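Side-chain contacts in coronin (Toxoplasma gondii, PDB 4OZU), which probably binds actin filaments, the chain described here being the WD40 beta-propeller domain of a longer protein: residues A41-I46 with K322-Q327; W180-D185 with P273-T278; Y283-G288 with F317-K322; R334-E339 with L344-F349. All coordinates share one frame; numbering follows the deposited sequence. Where two conformers were deposited one is given.

Contact 1: A41-I46 with K322-Q327; sequences ANTEYI and KLAVDQ. With ACT (acetate ion), chain C.
Thr43 leans on Leu323 and Ala324 with carbon atoms, while its amide and hydroxyl turn to an acetate ion. On the packed side its methyl CG2 lies 3.8 Å from Leu323 CB, the two side chains running alongside one another and pointing the same way. Ala324 directs its CB at the turn and meets Thr43 CA at 4.0 Å. The Thr43 rotamer serves both sides: with OG1 between the backbone N and the carbonyl carbon (chi1 58°), the hydroxyl faces the acetate and CG2 reaches Leu323 CB while also touching the acetate OXT. No hydrogen bond joins the segments, and only 117 Å² is buried, so the contact is slight and lies at the surface. The looser side holds the acetate, likely a crystallisation additive. Thr43 N donates to its OXT over 3.1 Å, and Thr43 OG1 approaches its O to 2.9 Å. The shape that presents Thr43 comes from Asn42, whose OD1 accepts Glu44 N in an Asx turn, at 2.9 Å and from above the carbonyl plane, and Tyr45 N as well, at 2.7 Å and almost in line with the side-chain C=O, completing an Asx motif. Beyond it Glu44 CG rests over the centre of the Tyr45 ring. This tight turn connects strands 40-41 and 45-49. Asn42 and Tyr45 pack on Phe87 of strand 82-87, Ala41 and Ile46 pack on Leu336 of strand 331-339, and Leu323, in the loop between strands 317-319 and 331-339, touches Val392 near the chain end.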
loop_
_atom_site.group_PDB
_atom_site.type_symbol
_atom_site.label_atom_id
_atom_site.label_comp_id
_atom_site.label_asym_id
_atom_site.label_seq_id
_atom_site.Cartn_x
_atom_site.Cartn_y
_atom_site.Cartn_z
ATOM N N ALA A 41 -2.573 -6.065 5.250
ATOM C CA ALA A 41 -3.107 -6.141 6.600
ATOM C C ALA A 41 -4.134 -5.044 6.810
ATOM O O ALA A 41 -4.027 -3.966 6.225
ATOM C CB ALA A 41 -1.982 -6.030 7.634
ATOM N N ASN A 42 -5.146 -5.329 7.622
ATOM C CA ASN A 42 -6.025 -4.281 8.113
ATOM C C ASN A 42 -5.941 -4.290 9.639
ATOM O O ASN A 42 -4.928 -4.720 10.187
ATOM C CB ASN A 42 -7.458 -4.443 7.575
ATOM C CG ASN A 42 -8.160 -5.714 8.045
ATOM O OD1 ASN A 42 -7.649 -6.485 8.863
ATOM N ND2 ASN A 42 -9.364 -5.922 7.524
ATOM N N THR A 43 -6.959 -3.805 10.337
ATOM C CA THR A 43 -6.841 -3.687 11.785
ATOM C C THR A 43 -6.965 -5.035 12.489
ATOM O O THR A 43 -6.672 -5.131 13.676
ATOM C CB THR A 43 -7.895 -2.732 12.370
ATOM O OG1 THR A 43 -9.211 -3.192 12.038
ATOM C CG2 THR A 43 -7.689 -1.324 11.833
ATOM N N GLU A 44 -7.378 -6.068 11.753
ATOM C CA GLU A 44 -7.686 -7.372 12.347
ATOM C C GLU A 44 -6.881 -8.515 11.736
ATOM O O GLU A 44 -6.468 -9.434 12.450
ATOM C CB GLU A 44 -9.181 -7.669 12.191
ATOM C CG GLU A 44 -9.660 -8.992 12.781
ATOM C CD GLU A 44 -9.902 -8.910 14.273
ATOM O OE1 GLU A 44 -9.562 -7.871 14.879
ATOM O OE2 GLU A 44 -10.442 -9.885 14.840
ATOM N N TYR A 45 -6.663 -8.458 10.426
ATOM C CA TYR A 45 -6.115 -9.595 9.682
ATOM C C TYR A 45 -4.835 -9.273 8.927
ATOM O O TYR A 45 -4.557 -8.124 8.590
ATOM C CB TYR A 45 -7.139 -10.127 8.671
ATOM C CG TYR A 45 -8.481 -10.464 9.261
ATOM C CD1 TYR A 45 -8.604 -11.462 10.212
ATOM C CD2 TYR A 45 -9.631 -9.800 8.852
ATOM C CE1 TYR A 45 -9.823 -11.776 10.765
ATOM C CE2 TYR A 45 -10.862 -10.112 9.394
ATOM C CZ TYR A 45 -10.948 -11.101 10.356
ATOM O OH TYR A 45 -12.158 -11.434 10.916
ATOM N N ILE A 46 -4.075 -10.326 8.655
ATOM C CA ILE A 46 -2.934 -10.280 7.757
ATOM C C ILE A 46 -3.230 -11.217 6.589
ATOM O O ILE A 46 -3.679 -12.337 6.808
ATOM C CB ILE A 46 -1.629 -10.737 8.456
ATOM C CG1 ILE A 46 -1.316 -9.855 9.669
ATOM C CG2 ILE A 46 -0.462 -10.736 7.479
ATOM C CD1 ILE A 46 -0.281 -10.462 10.605
ATOM N N LYS A 322 -3.003 2.827 10.369
ATOM C CA LYS A 322 -2.775 3.698 11.521
ATOM C C LYS A 322 -3.660 3.314 12.698
ATOM O O LYS A 322 -3.223 3.355 13.839
ATOM C CB LYS A 322 -3.024 5.157 11.139
ATOM C CG LYS A 322 -2.855 6.147 12.277
ATOM C CD LYS A 322 -1.422 6.210 12.795
ATOM C CE LYS A 322 -0.479 6.757 11.740
ATOM N NZ LYS A 322 0.836 7.155 12.303
ATOM N N LEU A 323 -4.905 2.941 12.425
ATOM C CA LEU A 323 -5.849 2.617 13.494
ATOM C C LEU A 323 -5.388 1.439 14.335
ATOM O O LEU A 323 -5.859 1.257 15.458
ATOM C CB LEU A 323 -7.232 2.313 12.924
ATOM C CG LEU A 323 -8.049 3.502 12.416
ATOM C CD1 LEU A 323 -9.309 3.000 11.736
ATOM C CD2 LEU A 323 -8.394 4.464 13.535
ATOM N N ALA A 324 -4.470 0.645 13.795
ATOM C CA ALA A 324 -4.018 -0.568 14.466
ATOM C C ALA A 324 -2.766 -0.379 15.337
ATOM O O ALA A 324 -2.391 -1.293 16.070
ATOM C CB ALA A 324 -3.757 -1.653 13.430
ATOM N N VAL A 325 -2.113 0.778 15.274
ATOM C CA VAL A 325 -0.844 0.929 15.993
ATOM C C VAL A 325 -1.059 0.999 17.507
ATOM O O VAL A 325 -2.142 1.335 17.987
ATOM C CB VAL A 325 -0.040 2.184 15.546
ATOM C CG1 VAL A 325 0.216 2.150 14.036
ATOM C CG2 VAL A 325 -0.725 3.479 15.973
ATOM N N ASP A 326 0.001 0.672 18.237
ATOM C CA ASP A 326 -0.014 0.639 19.691
ATOM C C ASP A 326 0.373 2.016 20.232
ATOM O O ASP A 326 1.553 2.357 20.320
ATOM C CB ASP A 326 0.943 -0.445 20.196
ATOM C CG ASP A 326 0.797 -0.714 21.682
ATOM O OD1 ASP A 326 0.300 0.172 22.411
ATOM O OD2 ASP A 326 1.189 -1.815 22.118
ATOM N N GLN A 327 -0.634 2.800 20.589
ATOM C CA GLN A 327 -0.426 4.195 20.949
ATOM C C GLN A 327 0.358 4.350 22.243
ATOM O O GLN A 327 1.123 5.300 22.400
ATOM C CB GLN A 327 -1.771 4.908 21.062
ATOM C CG GLN A 327 -2.439 5.147 19.713
ATOM C CD GLN A 327 -3.702 5.983 19.836
ATOM O OE1 GLN A 327 -4.596 5.663 20.619
ATOM N NE2 GLN A 327 -3.767 7.071 19.078
HETATM C C ACT C . -10.620 -2.173 9.142
HETATM O O ACT C . -11.261 -2.423 10.184
HETATM O OXT ACT C . -9.383 -2.322 9.211
HETATM C CH3 ACT C . -11.297 -1.713 7.887
#

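Contact 2: W180-D185 with P273-T278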
loop_
_atom_site.group_PDB
_atom_site.type_symbol
_atom_site.label_atom_id
_atom_site.label_comp_id
_atom_site.label_asym_id
_atom_site.label_seq_id
_atom_site.Cartn_x
_atom_site.Cartn_y
_atom_site.Cartn_z
ATOM N N TRP A 180 -3.918 5.587 -5.469
ATOM C CA TRP A 180 -4.913 6.653 -5.366
ATOM C C TRP A 180 -4.441 7.853 -4.537
ATOM O O TRP A 180 -3.809 7.694 -3.486
ATOM C CB TRP A 180 -6.183 6.145 -4.696
ATOM C CG TRP A 180 -7.035 5.216 -5.456
ATOM C CD1 TRP A 180 -7.080 3.855 -5.346
ATOM C CD2 TRP A 180 -8.032 5.578 -6.405
ATOM N NE1 TRP A 180 -8.037 3.347 -6.192
ATOM C CE2 TRP A 180 -8.638 4.389 -6.852
ATOM C CE3 TRP A 180 -8.468 6.796 -6.931
ATOM C CZ2 TRP A 180 -9.657 4.388 -7.799
ATOM C CZ3 TRP A 180 -9.472 6.792 -7.867
ATOM C CH2 TRP A 180 -10.060 5.596 -8.292
ATOM N N SER A 181 -4.806 9.046 -4.989
ATOM C CA SER A 181 -4.721 10.246 -4.161
ATOM C C SER A 181 -5.564 10.096 -2.902
ATOM O O SER A 181 -6.621 9.479 -2.933
ATOM C CB SER A 181 -5.198 11.463 -4.955
ATOM O OG SER A 181 -5.367 12.589 -4.110
ATOM N N TRP A 182 -5.118 10.687 -1.795
ATOM C CA TRP A 182 -5.923 10.689 -0.582
ATOM C C TRP A 182 -7.191 11.528 -0.722
ATOM O O TRP A 182 -8.105 11.429 0.095
ATOM C CB TRP A 182 -5.083 11.173 0.595
ATOM C CG TRP A 182 -4.156 10.107 1.032
ATOM C CD1 TRP A 182 -2.853 9.949 0.663
ATOM C CD2 TRP A 182 -4.470 9.000 1.887
ATOM N NE1 TRP A 182 -2.332 8.818 1.246
ATOM C CE2 TRP A 182 -3.305 8.217 2.000
ATOM C CE3 TRP A 182 -5.624 8.594 2.566
ATOM C CZ2 TRP A 182 -3.256 7.063 2.776
ATOM C CZ3 TRP A 182 -5.572 7.441 3.335
ATOM C CH2 TRP A 182 -4.399 6.690 3.428
ATOM N N LYS A 183 -7.246 12.341 -1.770
ATOM C CA LYS A 183 -8.455 13.080 -2.112
ATOM C C LYS A 183 -9.481 12.161 -2.775
ATOM O O LYS A 183 -10.669 12.465 -2.810
ATOM C CB LYS A 183 -8.097 14.235 -3.046
ATOM C CG LYS A 183 -9.248 15.145 -3.417
ATOM C CD LYS A 183 -8.730 16.407 -4.097
ATOM C CE LYS A 183 -9.864 17.278 -4.621
ATOM N NZ LYS A 183 -9.351 18.522 -5.259
ATOM N N GLY A 184 -9.001 11.046 -3.317
ATOM C CA GLY A 184 -9.861 10.054 -3.935
ATOM C C GLY A 184 -10.276 10.360 -5.365
ATOM O O GLY A 184 -11.106 9.649 -5.936
ATOM N N ASP A 185 -9.704 11.404 -5.963
ATOM C CA ASP A 185 -10.167 11.837 -7.282
ATOM C C ASP A 185 -9.248 11.375 -8.409
ATOM O O ASP A 185 -9.712 11.113 -9.518
ATOM C CB ASP A 185 -10.325 13.361 -7.321
ATOM C CG ASP A 185 -9.043 14.109 -7.025
ATOM O OD1 ASP A 185 -8.116 13.533 -6.413
ATOM O OD2 ASP A 185 -8.989 15.307 -7.395
ATOM N N PRO A 273 7.529 2.813 -2.173
ATOM C CA PRO A 273 7.280 3.897 -1.221
ATOM C C PRO A 273 5.981 3.689 -0.453
ATOM O O PRO A 273 4.953 3.380 -1.058
ATOM C CB PRO A 273 7.199 5.133 -2.118
ATOM C CG PRO A 273 6.620 4.611 -3.391
ATOM C CD PRO A 273 7.127 3.194 -3.541
ATOM N N ILE A 274 6.047 3.850 0.869
ATOM C CA ILE A 274 4.882 3.768 1.743
ATOM C C ILE A 274 4.727 5.080 2.497
ATOM O O ILE A 274 5.617 5.461 3.262
ATOM C CB ILE A 274 5.013 2.611 2.757
ATOM C CG1 ILE A 274 5.196 1.273 2.027
ATOM C CG2 ILE A 274 3.813 2.566 3.688
ATOM C CD1 ILE A 274 4.049 0.888 1.112
ATOM N N PHE A 275 3.608 5.768 2.281
ATOM C CA PHE A 275 3.360 7.053 2.926
ATOM C C PHE A 275 2.357 6.944 4.067
ATOM O O PHE A 275 1.252 6.431 3.895
ATOM C CB PHE A 275 2.861 8.074 1.902
ATOM C CG PHE A 275 2.813 9.495 2.417
ATOM C CD1 PHE A 275 3.920 10.074 3.016
ATOM C CD2 PHE A 275 1.669 10.261 2.260
ATOM C CE1 PHE A 275 3.880 11.383 3.459
ATOM C CE2 PHE A 275 1.621 11.571 2.704
ATOM C CZ PHE A 275 2.724 12.133 3.299
ATOM N N ASP A 276 2.776 7.426 5.231
ATOM C CA ASP A 276 1.900 7.640 6.375
ATOM C C ASP A 276 1.353 9.054 6.231
ATOM O O ASP A 276 2.023 10.025 6.565
ATOM C CB ASP A 276 2.677 7.448 7.687
ATOM C CG ASP A 276 1.873 7.825 8.938
ATOM O OD1 ASP A 276 0.738 8.338 8.814
ATOM O OD2 ASP A 276 2.410 7.628 10.067
ATOM N N GLU A 277 0.134 9.160 5.712
ATOM C CA GLU A 277 -0.445 10.453 5.368
ATOM C C GLU A 277 -0.708 11.301 6.609
ATOM O O GLU A 277 -0.913 12.509 6.508
ATOM C CB GLU A 277 -1.750 10.259 4.593
ATOM C CG GLU A 277 -2.926 9.783 5.450
ATOM C CD GLU A 277 -3.693 10.933 6.086
ATOM O OE1 GLU A 277 -4.053 11.887 5.360
ATOM O OE2 GLU A 277 -3.937 10.882 7.313
ATOM N N THR A 278 -0.717 10.654 7.768
ATOM C CA THR A 278 -1.103 11.309 9.012
ATOM C C THR A 278 0.075 12.008 9.697
ATOM O O THR A 278 -0.105 13.070 10.297
ATOM C CB THR A 278 -1.736 10.294 9.990
ATOM O OG1 THR A 278 -2.639 9.435 9.272
ATOM C CG2 THR A 278 -2.494 11.017 11.098
#
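Two corresponding turns of the WD40 beta-propeller meet here, each joining the first and second strands of its blade, with the blade that runs from strand 220-223 to strand 260-265 between them in sequence. Trp182 sits in the type I turn from Ser181 to Gly184 and is directed at Glu277, just after strand 271-275. One face of the indole is covered by the aliphatic part of that glutamate: CB is 3.6 Å from Trp182 CE2, and CG stands over the six-membered ring, 3.7 Å from its centroid and 8° off the normal, a well-centred CH-pi contact. Glu277 CG lies between its backbone N and carbonyl carbon (chi1 73°) and the chain bends again at chi2, which lays both methylenes along the indole and lifts the carboxylate off the ring, its plane 50° from that of the indole. Phe275 adds a looser touch, with Trp182 NE1 at its ring edge, 4.4 Å from CD2. Pro368 packs against both Trp182 and Glu277. The carboxylate, whose charge is met by a salt bridge from OE1 to Arg389, also takes the amide of Leu227. Its other oxygen, OE2, accepts from Thr278 OG1 at 2.8 Å, on the side turned away from OE1.

Contact 3: Y283-G288 with F317-K322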
loop_
_atom_site.group_PDB
_atom_site.type_symbol
_atom_site.label_atom_id
_atom_site.label_comp_id
_atom_site.label_asym_id
_atom_site.label_seq_id
_atom_site.Cartn_x
_atom_site.Cartn_y
_atom_site.Cartn_z
ATOM N N TYR A 283 8.324 5.657 3.975
ATOM C CA TYR A 283 9.234 4.516 4.006
ATOM C C TYR A 283 9.520 4.052 2.579
ATOM O O TYR A 283 8.617 4.035 1.749
ATOM C CB TYR A 283 8.637 3.368 4.825
ATOM C CG TYR A 283 8.167 3.755 6.213
ATOM C CD1 TYR A 283 6.912 4.307 6.402
ATOM C CD2 TYR A 283 8.971 3.566 7.327
ATOM C CE1 TYR A 283 6.466 4.663 7.654
ATOM C CE2 TYR A 283 8.534 3.922 8.598
ATOM C CZ TYR A 283 7.282 4.470 8.751
ATOM O OH TYR A 283 6.829 4.832 9.997
ATOM N N VAL A 284 10.773 3.703 2.289
ATOM C CA VAL A 284 11.123 3.132 0.990
ATOM C C VAL A 284 11.747 1.769 1.222
ATOM O O VAL A 284 12.789 1.649 1.865
ATOM C CB VAL A 284 12.064 4.058 0.173
ATOM C CG1 VAL A 284 11.319 5.326 -0.223
ATOM C CG2 VAL A 284 13.324 4.413 0.951
ATOM N N CYS A 285 11.089 0.751 0.677
ATOM C CA CYS A 285 11.416 -0.640 0.943
ATOM C C CYS A 285 11.658 -1.401 -0.352
ATOM O O CYS A 285 10.822 -1.378 -1.254
ATOM C CB CYS A 285 10.278 -1.297 1.725
ATOM S SG CYS A 285 9.671 -0.297 3.104
ATOM N N GLY A 286 12.802 -2.071 -0.438
ATOM C CA GLY A 286 13.105 -2.915 -1.578
ATOM C C GLY A 286 13.042 -4.388 -1.230
ATOM O O GLY A 286 13.693 -4.837 -0.287
ATOM N N LYS A 287 12.262 -5.153 -1.987
ATOM C CA LYS A 287 12.255 -6.603 -1.821
ATOM C C LYS A 287 13.643 -7.146 -2.121
ATOM O O LYS A 287 14.251 -6.797 -3.137
ATOM C CB LYS A 287 11.223 -7.258 -2.736
ATOM C CG LYS A 287 9.793 -6.845 -2.455
ATOM C CD LYS A 287 8.865 -7.346 -3.545
ATOM C CE LYS A 287 7.680 -8.081 -2.960
ATOM N NZ LYS A 287 6.839 -8.708 -4.011
ATOM N N GLY A 288 14.146 -7.998 -1.235
ATOM C CA GLY A 288 15.482 -8.541 -1.371
ATOM C C GLY A 288 16.517 -7.768 -0.571
ATOM O O GLY A 288 17.599 -8.292 -0.291
ATOM N N PHE A 317 6.383 -7.687 2.100
ATOM C CA PHE A 317 6.053 -6.873 3.256
ATOM C C PHE A 317 4.737 -6.133 3.085
ATOM O O PHE A 317 4.139 -6.116 2.009
ATOM C CB PHE A 317 7.169 -5.864 3.520
ATOM C CG PHE A 317 7.139 -4.696 2.590
ATOM C CD1 PHE A 317 7.731 -4.770 1.339
ATOM C CD2 PHE A 317 6.501 -3.528 2.962
ATOM C CE1 PHE A 317 7.687 -3.693 0.484
ATOM C CE2 PHE A 317 6.452 -2.453 2.103
ATOM C CZ PHE A 317 7.046 -2.533 0.872
ATOM N N CYS A 318 4.293 -5.532 4.180
ATOM C CA CYS A 318 3.233 -4.541 4.148
ATOM C C CYS A 318 3.343 -3.753 5.436
ATOM O O CYS A 318 4.112 -4.117 6.326
ATOM C CB CYS A 318 1.847 -5.176 4.017
ATOM S SG CYS A 318 1.281 -6.047 5.511
ATOM N N PHE A 319 2.587 -2.670 5.517
ATOM C CA PHE A 319 2.471 -1.900 6.746
ATOM C C PHE A 319 1.038 -2.007 7.237
ATOM O O PHE A 319 0.125 -2.198 6.436
ATOM C CB PHE A 319 2.848 -0.435 6.513
ATOM C CG PHE A 319 4.328 -0.189 6.456
ATOM C CD1 PHE A 319 5.083 -0.660 5.398
ATOM C CD2 PHE A 319 4.959 0.528 7.456
ATOM C CE1 PHE A 319 6.440 -0.426 5.342
ATOM C CE2 PHE A 319 6.314 0.764 7.406
ATOM C CZ PHE A 319 7.054 0.286 6.347
ATOM N N ILE A 320 0.837 -1.879 8.543
ATOM C CA ILE A 320 -0.502 -1.971 9.109
ATOM C C ILE A 320 -1.171 -0.608 9.057
ATOM O O ILE A 320 -0.497 0.412 8.900
ATOM C CB ILE A 320 -0.485 -2.487 10.574
ATOM C CG1 ILE A 320 0.167 -1.464 11.513
ATOM C CG2 ILE A 320 0.218 -3.838 10.643
ATOM C CD1 ILE A 320 0.121 -1.869 12.992
ATOM N N PRO A 321 -2.501 -0.580 9.192
ATOM C CA PRO A 321 -3.169 0.724 9.187
ATOM C C PRO A 321 -2.875 1.511 10.451
ATOM O O PRO A 321 -2.556 0.922 11.481
ATOM C CB PRO A 321 -4.659 0.366 9.110
ATOM C CG PRO A 321 -4.703 -1.059 8.684
ATOM C CD PRO A 321 -3.466 -1.689 9.221
ATOM N N LYS A 322 -3.003 2.827 10.369
ATOM C CA LYS A 322 -2.775 3.698 11.521
ATOM C C LYS A 322 -3.660 3.314 12.698
ATOM O O LYS A 322 -3.223 3.355 13.839
ATOM C CB LYS A 322 -3.024 5.157 11.139
ATOM C CG LYS A 322 -2.855 6.147 12.277
ATOM C CD LYS A 322 -1.422 6.210 12.795
ATOM C CE LYS A 322 -0.479 6.757 11.740
ATOM N NZ LYS A 322 0.836 7.155 12.303
#
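The Tyr283 ring carries the rim of Phe319 over one face: Phe319 CE2 stands 3.6 Å above the tyrosine plane, over its centre, and Phe319 CZ comes equally close to Tyr283 CG. With the planes 39° apart, the pair is neither stacked nor edge-to-face. Phe317 instead offers a face to Cys285, whose CB sits above it toward the rim, 3.6 Å from CZ, in a CH-pi contact 27° off the ring normal. Phe317 CE2 in turn lies in the plane of Phe319, at its edge. In the conformer given, one of two deposited, Cys285 SG is anti to the carbonyl carbon (chi1 -46°), which places the sulfur at the Phe319 edge, 3.9 Å from CE1, and obliquely over Phe317; the sulfur is described for that conformer, and its aromatic contacts are to that extent doubtful. Cys285 also has a disulfide partner in Cys292 on the next strand, as seen in a structure of this protein. Further aromatic rings, Tyr294 and Phe349, meet Tyr283, while Ile274 and Tyr272 touch Phe317. No hydrogen bond crosses the contact. The axes of strands 283-286 and 317-319 run nearly antiparallel, 9.5 Å apart, a separation that belongs to sheets packed face to face. Such apolar packing between neighbouring blades is characteristic of the WD40 beta-propeller.

Contact 4: R334-E339 with L344-F349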
loop_
_atom_site.group_PDB
_atom_site.type_symbol
_atom_site.label_atom_id
_atom_site.label_comp_id
_atom_site.label_asym_id
_atom_site.label_seq_id
_atom_site.Cartn_x
_atom_site.Cartn_y
_atom_site.Cartn_z
ATOM N N ARG A 334 3.999 0.209 11.656
ATOM C CA ARG A 334 4.522 -1.143 11.830
ATOM C C ARG A 334 4.590 -1.873 10.503
ATOM O O ARG A 334 3.603 -1.955 9.766
ATOM C CB ARG A 334 3.668 -1.939 12.823
ATOM C CG ARG A 334 4.323 -3.241 13.268
ATOM C CD ARG A 334 3.358 -4.135 14.049
ATOM N NE ARG A 334 2.632 -3.407 15.089
ATOM C CZ ARG A 334 1.504 -3.835 15.650
ATOM N NH1 ARG A 334 0.973 -5.000 15.294
ATOM N NH2 ARG A 334 0.904 -3.103 16.577
ATOM N N MET A 335 5.776 -2.382 10.200
ATOM C CA MET A 335 5.979 -3.220 9.030
ATOM C C MET A 335 5.869 -4.685 9.422
ATOM O O MET A 335 6.347 -5.086 10.476
ATOM C CB MET A 335 7.347 -2.948 8.409
ATOM C CG MET A 335 7.675 -3.802 7.199
ATOM S SD MET A 335 9.415 -3.666 6.737
ATOM C CE MET A 335 9.513 -1.942 6.281
ATOM N N LEU A 336 5.224 -5.469 8.567
ATOM C CA LEU A 336 5.266 -6.919 8.665
ATOM C C LEU A 336 6.192 -7.380 7.559
ATOM O O LEU A 336 5.901 -7.192 6.380
ATOM C CB LEU A 336 3.873 -7.532 8.526
ATOM C CG LEU A 336 2.871 -7.036 9.571
ATOM C CD1 LEU A 336 1.459 -7.519 9.267
ATOM C CD2 LEU A 336 3.306 -7.497 10.957
ATOM N N LYS A 337 7.320 -7.947 7.961
ATOM C CA LYS A 337 8.393 -8.328 7.052
ATOM C C LYS A 337 8.455 -9.845 6.887
ATOM O O LYS A 337 8.733 -10.537 7.847
ATOM C CB LYS A 337 9.728 -7.805 7.600
ATOM C CG LYS A 337 10.958 -8.201 6.803
ATOM C CD LYS A 337 12.219 -7.981 7.626
ATOM C CE LYS A 337 13.443 -8.571 6.945
ATOM N NZ LYS A 337 14.509 -8.886 7.934
ATOM N N GLN A 338 8.205 -10.369 5.689
ATOM C CA GLN A 338 8.398 -11.804 5.461
ATOM C C GLN A 338 9.882 -12.118 5.376
ATOM O O GLN A 338 10.614 -11.511 4.586
ATOM C CB GLN A 338 7.701 -12.277 4.183
ATOM C CG GLN A 338 7.921 -13.755 3.860
ATOM C CD GLN A 338 7.110 -14.206 2.654
ATOM O OE1 GLN A 338 6.075 -13.612 2.330
ATOM N NE2 GLN A 338 7.581 -15.250 1.976
ATOM N N GLU A 339 10.313 -13.065 6.201
ATOM C CA GLU A 339 11.672 -13.577 6.166
ATOM C C GLU A 339 11.630 -15.014 5.672
ATOM O O GLU A 339 10.935 -15.852 6.242
ATOM C CB GLU A 339 12.319 -13.480 7.547
ATOM C CG GLU A 339 12.447 -12.049 8.035
ATOM C CD GLU A 339 13.202 -11.932 9.343
ATOM O OE1 GLU A 339 13.181 -12.899 10.132
ATOM O OE2 GLU A 339 13.815 -10.869 9.580
ATOM N N LEU A 344 6.847 -14.216 9.510
ATOM C CA LEU A 344 6.523 -12.799 9.403
ATOM C C LEU A 344 7.076 -12.102 10.644
ATOM O O LEU A 344 6.748 -12.463 11.782
ATOM C CB LEU A 344 5.012 -12.556 9.263
ATOM C CG LEU A 344 4.312 -13.056 7.994
ATOM C CD1 LEU A 344 2.825 -12.725 8.043
ATOM C CD2 LEU A 344 4.928 -12.460 6.740
ATOM N N GLN A 345 7.929 -11.113 10.407
ATOM C CA GLN A 345 8.641 -10.414 11.473
ATOM C C GLN A 345 8.112 -8.990 11.624
ATOM O O GLN A 345 8.318 -8.156 10.747
ATOM C CB GLN A 345 10.142 -10.392 11.165
ATOM C CG GLN A 345 10.983 -9.556 12.112
ATOM C CD GLN A 345 10.958 -10.090 13.524
ATOM O OE1 GLN A 345 11.497 -11.160 13.800
ATOM N NE2 GLN A 345 10.315 -9.358 14.427
ATOM N N PRO A 346 7.423 -8.702 12.736
ATOM C CA PRO A 346 6.968 -7.317 12.877
ATOM C C PRO A 346 8.105 -6.363 13.240
ATOM O O PRO A 346 8.999 -6.708 14.018
ATOM C CB PRO A 346 5.932 -7.391 14.005
ATOM C CG PRO A 346 5.669 -8.845 14.227
ATOM C CD PRO A 346 6.886 -9.572 13.793
ATOM N N ILE A 347 8.051 -5.164 12.669
ATOM C CA ILE A 347 8.993 -4.101 12.987
ATOM C C ILE A 347 8.207 -2.859 13.368
ATOM O O ILE A 347 7.477 -2.314 12.543
ATOM C CB ILE A 347 9.916 -3.745 11.797
ATOM C CG1 ILE A 347 10.504 -4.996 11.132
ATOM C CG2 ILE A 347 11.017 -2.801 12.256
ATOM C CD1 ILE A 347 11.456 -5.771 11.985
ATOM N N SER A 348 8.352 -2.413 14.609
ATOM C CA SER A 348 7.703 -1.188 15.061
ATOM C C SER A 348 8.577 0.017 14.735
ATOM O O SER A 348 9.802 -0.059 14.806
ATOM C CB SER A 348 7.430 -1.235 16.573
ATOM O OG SER A 348 6.381 -2.133 16.891
ATOM N N PHE A 349 7.938 1.125 14.380
ATOM C CA PHE A 349 8.624 2.402 14.245
ATOM C C PHE A 349 8.096 3.325 15.331
ATOM O O PHE A 349 6.916 3.692 15.347
ATOM C CB PHE A 349 8.429 2.967 12.841
ATOM C CG PHE A 349 8.904 2.027 11.775
ATOM C CD1 PHE A 349 10.235 2.005 11.399
ATOM C CD2 PHE A 349 8.034 1.120 11.198
ATOM C CE1 PHE A 349 10.685 1.116 10.436
ATOM C CE2 PHE A 349 8.476 0.231 10.234
ATOM C CZ PHE A 349 9.803 0.228 9.858
#
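Arg334 runs out across the Ile347 carbonyl and beside Pro346 on one face of a beta hairpin. Its CB passes 3.8 Å from Ile347 O and its CG only 3.4 Å from the same oxygen; CD then reaches Pro346 CB at 4.2 Å, the two side chains lying alongside. CG is anti to the backbone N (chi1 -168°), and a bend at chi3 turns the guanidinium so that NE forms a salt bridge with Glu331, whose OE2 also bonds Ser348 OG. On this face Leu336 crosses Pro346 at an angle, CD2 resting 4.0 Å from Pro346 CB, and Leu344 CD2 lies against Gln338 CB. The opposite face has Met335 CB in the plane of the Phe349 ring, at its edge, 3.8 Å from CE2. The Glu339 carboxylate end lies beside Gln345 CB; Gln345 NE2 donates to Pro346 O and Trp20 O, and OE1 accepts from Gln23 NE2. Two hydrogen-bonded pairs, Met335 with Ile347 and Lys337 with Gln345, tie the antiparallel strands together. Strand 16-25 flanks strand 343-350, so an early strand completes the last blade, the closure familiar in WD40 propellers. Lys337 NZ is richly bonded: Glu339 OE2 takes it at 2.7 Å through its anti lone pair, and Val312 O, Tyr308 OH and Ser310 OG are hydrogen-bonded to it. Such surroundings would be expected to keep the lysine charged.

Overall arrangement
Contacts 3 and 4 are buried, contact 2 is partly so and contact 1 lies at the surface. Contacts 3 and 4 share a sheet, in which strands 317-319 and 331-339 are neighbours; the centres of the two contacts are about 8 Å apart. Neighbouring strands 271-275 and 281-286 link contacts 2 and 3 in the same way. Lys322, common to contacts 1 and 3, forms a salt bridge with Asp276 of contact 2. Contacts 2 and 4 do not touch, their nearest atoms being about 7 Å apart. Contact 4 alone has backbone bonds across its segments; contact 3, between blades, is apolar and aromatic, contact 2 sets methylenes on an indole, and in contact 1 the polar atoms of Thr43 turn to an acetate.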